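Local coordinates for flagellar hook-associated protein (Burkholderia pseudomallei, PDB 4UT1) that probably serves as a structural component of the bacterial flagellum, building the junction between the hook and the filament, at residues 185-190 with 205-210; 497-502 with 509-514. One frame throughout, in Å; residues are numbered along the deposited sequence.

Contact 1: 185-190 with 205-210; sequences QLNEQI and DQRDLA
Arg207 reaches from helix 201-215 to two side chains of helix 134-193, one polar and one apolar. Its NH1 donates to Asn187 OD1 at 2.8 Å, with the oxygen close to the guanidinium plane and the donor in the carbonyl plane of the amide, although the two flat groups are turned 74° against each other. Over the guanidinium face, near its centre, lies the methyl end of Ile190, CD1 standing 3.5 Å from Arg207 CZ. An arginine suits this buried place because its face accepts a methyl while its edge donates hydrogen bonds. A bend at chi3 (59°) brings the head round to Asn187. One turn before Ile190, Leu186 lays CD1 against the backbone of the facing helix, 3.4 Å from Arg207 CA, and the same methyl meets Gln206 CG at 4.0 Å. The two helices form an antiparallel helical hairpin, their local axes 9.9 Å apart at an angle of 162°. Further out, Asn187 ND2 donates to the carbonyls of Gly242 and Tyr229, two bonds that would hold the amide's rotation with OD1 toward the arginine. Arg207 NH1 also donates a hydrogen bond to Gly227 O, and the Tyr229 ring makes a cation-pi contact with its charge.

Contact 2: 497-502 with 509-514; sequences GTTVTI and SINITS
Ser509 meets Thr501 in a non-hydrogen-bonded pair of an antiparallel beta hairpin, and their hydroxyls join directly, OG to OG1 at 2.7 Å. Small hydroxyl side chains suit this pair, where the close backbones let two short groups touch. The CA of Ser509 also makes a CH...O contact with Val500 O. Next comes Ile510, in the hydrogen-bonded pair with Val500: each backbone N donates to the other's O, both at 2.8 Å. Its side chain turns to the opposite face from Ser509, where Ile510 CD1 lies 4.5 Å from Ile502 CD1, a loose contact. Asn511 returns to the face of Ser509, beside Thr499. With chi1 at -69°, Thr499 OG1 lies beside its own backbone N and donates to Asn511 OD1 at 2.7 Å, in the plane of the amide carbonyl; the same hydroxyl also hydrogen-bonds Thr534 OG1. At Ile512 the backbone N donates to Thr498 O at 2.8 Å, and its O receives Gly497 N. Gly497 has a positive phi of 80°, a conformation glycine adopts easily. The branched side chain of Ile512 packs CG1 against Val500 CG2 at 3.7 Å and runs alongside Thr498, whose OG1 hydrogen-bonds Pro495 O. On this mainly apolar side Phe494 touches both Val500 and Ile512, while Val519 of strand 519-520 meets Ile502 and Ile512. Strand 508-511 is outermost in its antiparallel sheet, and strand 498-502 lies between it and strand 527-533, with which Thr499 and Thr501 share backbone hydrogen bonds.

In the fold
Contacts 1 and 2 lie on opposite sides of the chain's centre, with centres about 89 Å apart, and share no helix or strand. Residues 185-190 and 205-210 belong to the FlgK helical domain, whereas 497-502 and 509-514 belong to the D3 domain. Contact 1 is largely buried; contact 2 is only partly so, with a polar face and a more apolar one. Each joins elements close in sequence, but the chemistry differs. Between the helices, backbone bonds stay within each helix, leaving side chains to do the joining; between the strands, the backbones themselves are bonded, and side chains add hydroxyl, amide and hydrocarbon contacts.

Contact 1: 185-190 with 205-210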
# COMPACT_ATOMS: atom_id res chain seq x y z
N GLN A 185 17.91 -27.65 34.83
CA GLN A 185 17.66 -28.32 36.11
C GLN A 185 17.95 -29.81 36.00
O GLN A 185 18.55 -30.41 36.90
CB GLN A 185 16.22 -28.10 36.58
CG GLN A 185 15.94 -26.74 37.23
CD GLN A 185 14.47 -26.53 37.58
OE1 GLN A 185 13.95 -27.15 38.50
NE2 GLN A 185 13.80 -25.65 36.84
N LEU A 186 17.54 -30.41 34.89
CA LEU A 186 17.73 -31.83 34.64
C LEU A 186 19.18 -32.19 34.38
O LEU A 186 19.64 -33.25 34.82
CB LEU A 186 16.83 -32.29 33.48
CG LEU A 186 15.35 -32.31 33.87
CD1 LEU A 186 14.42 -32.51 32.66
CD2 LEU A 186 15.08 -33.40 34.91
N ASN A 187 19.91 -31.33 33.66
CA ASN A 187 21.35 -31.50 33.51
C ASN A 187 22.03 -31.69 34.87
O ASN A 187 22.83 -32.61 35.05
CB ASN A 187 21.97 -30.31 32.77
CG ASN A 187 21.74 -30.37 31.26
OD1 ASN A 187 21.45 -31.43 30.71
ND2 ASN A 187 21.88 -29.22 30.60
N GLU A 188 21.69 -30.83 35.82
CA GLU A 188 22.25 -30.88 37.17
C GLU A 188 21.79 -32.12 37.94
O GLU A 188 22.59 -32.77 38.61
CB GLU A 188 21.87 -29.61 37.95
CG GLU A 188 22.33 -29.60 39.42
CD GLU A 188 23.83 -29.39 39.57
OE1 GLU A 188 24.52 -29.21 38.55
OE2 GLU A 188 24.31 -29.40 40.73
N GLN A 189 20.51 -32.43 37.84
CA GLN A 189 19.95 -33.59 38.54
C GLN A 189 20.51 -34.91 38.01
O GLN A 189 20.75 -35.85 38.77
CB GLN A 189 18.42 -33.59 38.42
CG GLN A 189 17.76 -32.48 39.21
CD GLN A 189 16.29 -32.30 38.86
OE1 GLN A 189 15.85 -32.65 37.77
NE2 GLN A 189 15.53 -31.73 39.79
N ILE A 190 20.72 -34.96 36.70
CA ILE A 190 21.27 -36.15 36.06
C ILE A 190 22.74 -36.34 36.43
O ILE A 190 23.16 -37.45 36.77
CB ILE A 190 21.10 -36.08 34.53
CG1 ILE A 190 19.65 -36.41 34.15
CG2 ILE A 190 22.05 -37.04 33.82
CD1 ILE A 190 19.38 -36.42 32.67
N ASP A 205 14.63 -39.34 30.36
CA ASP A 205 13.39 -39.26 29.60
C ASP A 205 12.71 -37.91 29.75
O ASP A 205 12.22 -37.34 28.78
CB ASP A 205 12.43 -40.36 30.04
CG ASP A 205 12.71 -41.68 29.37
OD1 ASP A 205 13.83 -41.86 28.85
OD2 ASP A 205 11.81 -42.55 29.36
N GLN A 206 12.67 -37.42 30.98
CA GLN A 206 12.06 -36.13 31.29
C GLN A 206 12.76 -35.00 30.53
O GLN A 206 12.12 -34.05 30.07
CB GLN A 206 12.11 -35.88 32.80
CG GLN A 206 11.19 -34.78 33.30
CD GLN A 206 11.02 -34.83 34.81
OE1 GLN A 206 11.75 -35.56 35.50
NE2 GLN A 206 10.06 -34.07 35.33
N ARG A 207 14.08 -35.11 30.42
CA ARG A 207 14.86 -34.11 29.71
C ARG A 207 14.58 -34.18 28.20
O ARG A 207 14.39 -33.14 27.55
CB ARG A 207 16.35 -34.31 29.98
CG ARG A 207 17.24 -33.23 29.39
CD ARG A 207 18.69 -33.39 29.85
NE ARG A 207 19.24 -34.69 29.47
CZ ARG A 207 20.52 -35.05 29.64
NH1 ARG A 207 21.39 -34.20 30.18
NH2 ARG A 207 20.92 -36.25 29.26
N ASP A 208 14.54 -35.39 27.66
CA ASP A 208 14.24 -35.58 26.24
C ASP A 208 12.86 -35.07 25.86
O ASP A 208 12.68 -34.48 24.80
CB ASP A 208 14.36 -37.06 25.86
CG ASP A 208 15.79 -37.50 25.71
OD1 ASP A 208 16.57 -36.77 25.07
OD2 ASP A 208 16.13 -38.59 26.22
N LEU A 209 11.88 -35.31 26.72
CA LEU A 209 10.53 -34.81 26.49
C LEU A 209 10.52 -33.29 26.52
O LEU A 209 9.77 -32.65 25.78
CB LEU A 209 9.56 -35.36 27.53
CG LEU A 209 8.16 -34.74 27.51
CD1 LEU A 209 7.53 -34.84 26.12
CD2 LEU A 209 7.26 -35.39 28.56
N ALA A 210 11.36 -32.71 27.38
CA ALA A 210 11.47 -31.26 27.46
C ALA A 210 12.02 -30.70 26.16
O ALA A 210 11.50 -29.72 25.62
CB ALA A 210 12.35 -30.86 28.65

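Contact 2: 497-502 with 509-514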
# COMPACT_ATOMS: atom_id res chain seq x y z
N GLY A 497 -1.74 34.49 -24.71
CA GLY A 497 -0.92 33.84 -23.71
C GLY A 497 -1.22 32.37 -23.54
O GLY A 497 -0.79 31.75 -22.57
N THR A 498 -1.98 31.80 -24.47
CA THR A 498 -2.18 30.37 -24.44
C THR A 498 -1.42 29.73 -25.58
O THR A 498 -1.03 30.38 -26.55
CB THR A 498 -3.67 29.98 -24.53
OG1 THR A 498 -4.19 30.34 -25.81
CG2 THR A 498 -4.48 30.69 -23.45
N THR A 499 -1.22 28.43 -25.44
CA THR A 499 -0.64 27.62 -26.50
C THR A 499 -1.66 26.59 -26.91
O THR A 499 -2.22 25.88 -26.07
CB THR A 499 0.67 26.95 -26.04
OG1 THR A 499 1.68 27.94 -25.87
CG2 THR A 499 1.14 25.92 -27.07
N VAL A 500 -1.96 26.52 -28.21
CA VAL A 500 -2.91 25.56 -28.73
C VAL A 500 -2.16 24.36 -29.31
O VAL A 500 -1.29 24.50 -30.18
CB VAL A 500 -3.85 26.19 -29.80
CG1 VAL A 500 -4.79 25.15 -30.36
CG2 VAL A 500 -4.64 27.35 -29.21
N THR A 501 -2.48 23.17 -28.82
CA THR A 501 -1.84 21.96 -29.34
C THR A 501 -2.86 21.12 -30.07
O THR A 501 -3.88 20.73 -29.51
CB THR A 501 -1.21 21.12 -28.22
OG1 THR A 501 -0.17 21.87 -27.60
CG2 THR A 501 -0.61 19.84 -28.79
N ILE A 502 -2.59 20.86 -31.34
CA ILE A 502 -3.46 20.02 -32.14
C ILE A 502 -2.91 18.61 -32.16
O ILE A 502 -1.75 18.39 -32.53
CB ILE A 502 -3.61 20.54 -33.59
CG1 ILE A 502 -4.14 21.98 -33.58
CG2 ILE A 502 -4.54 19.63 -34.38
CD1 ILE A 502 -3.08 23.02 -33.27
N SER A 509 2.03 22.53 -32.07
CA SER A 509 1.64 23.54 -31.09
C SER A 509 1.82 24.94 -31.65
O SER A 509 2.74 25.21 -32.43
CB SER A 509 2.45 23.37 -29.80
OG SER A 509 2.02 22.21 -29.09
N ILE A 510 0.92 25.82 -31.25
CA ILE A 510 0.92 27.19 -31.72
C ILE A 510 0.76 28.14 -30.54
O ILE A 510 -0.18 28.00 -29.74
CB ILE A 510 -0.21 27.43 -32.74
CG1 ILE A 510 0.08 26.65 -34.03
CG2 ILE A 510 -0.39 28.92 -33.03
CD1 ILE A 510 -1.06 26.64 -35.01
N ASN A 511 1.68 29.08 -30.43
CA ASN A 511 1.58 30.11 -29.40
C ASN A 511 0.65 31.24 -29.85
O ASN A 511 0.88 31.88 -30.86
CB ASN A 511 2.97 30.67 -29.05
CG ASN A 511 3.90 29.61 -28.45
OD1 ASN A 511 3.48 28.74 -27.69
ND2 ASN A 511 5.19 29.71 -28.78
N ILE A 512 -0.41 31.47 -29.08
CA ILE A 512 -1.38 32.51 -29.38
C ILE A 512 -0.92 33.84 -28.80
O ILE A 512 -0.74 33.95 -27.59
CB ILE A 512 -2.77 32.14 -28.79
CG1 ILE A 512 -3.22 30.77 -29.30
CG2 ILE A 512 -3.79 33.23 -29.07
CD1 ILE A 512 -3.50 30.73 -30.80
N THR A 513 -0.69 34.85 -29.64
CA THR A 513 -0.20 36.10 -29.08
C THR A 513 -1.19 37.24 -29.27
O THR A 513 -0.98 38.34 -28.74
CB THR A 513 1.19 36.49 -29.68
OG1 THR A 513 1.16 36.39 -31.10
CG2 THR A 513 2.28 35.58 -29.12
N SER A 514 -2.28 36.99 -29.99
CA SER A 514 -3.38 37.95 -30.01
C SER A 514 -4.68 37.28 -30.43
O SER A 514 -4.69 36.10 -30.79
CB SER A 514 -3.07 39.12 -30.93
OG SER A 514 -3.62 38.91 -32.21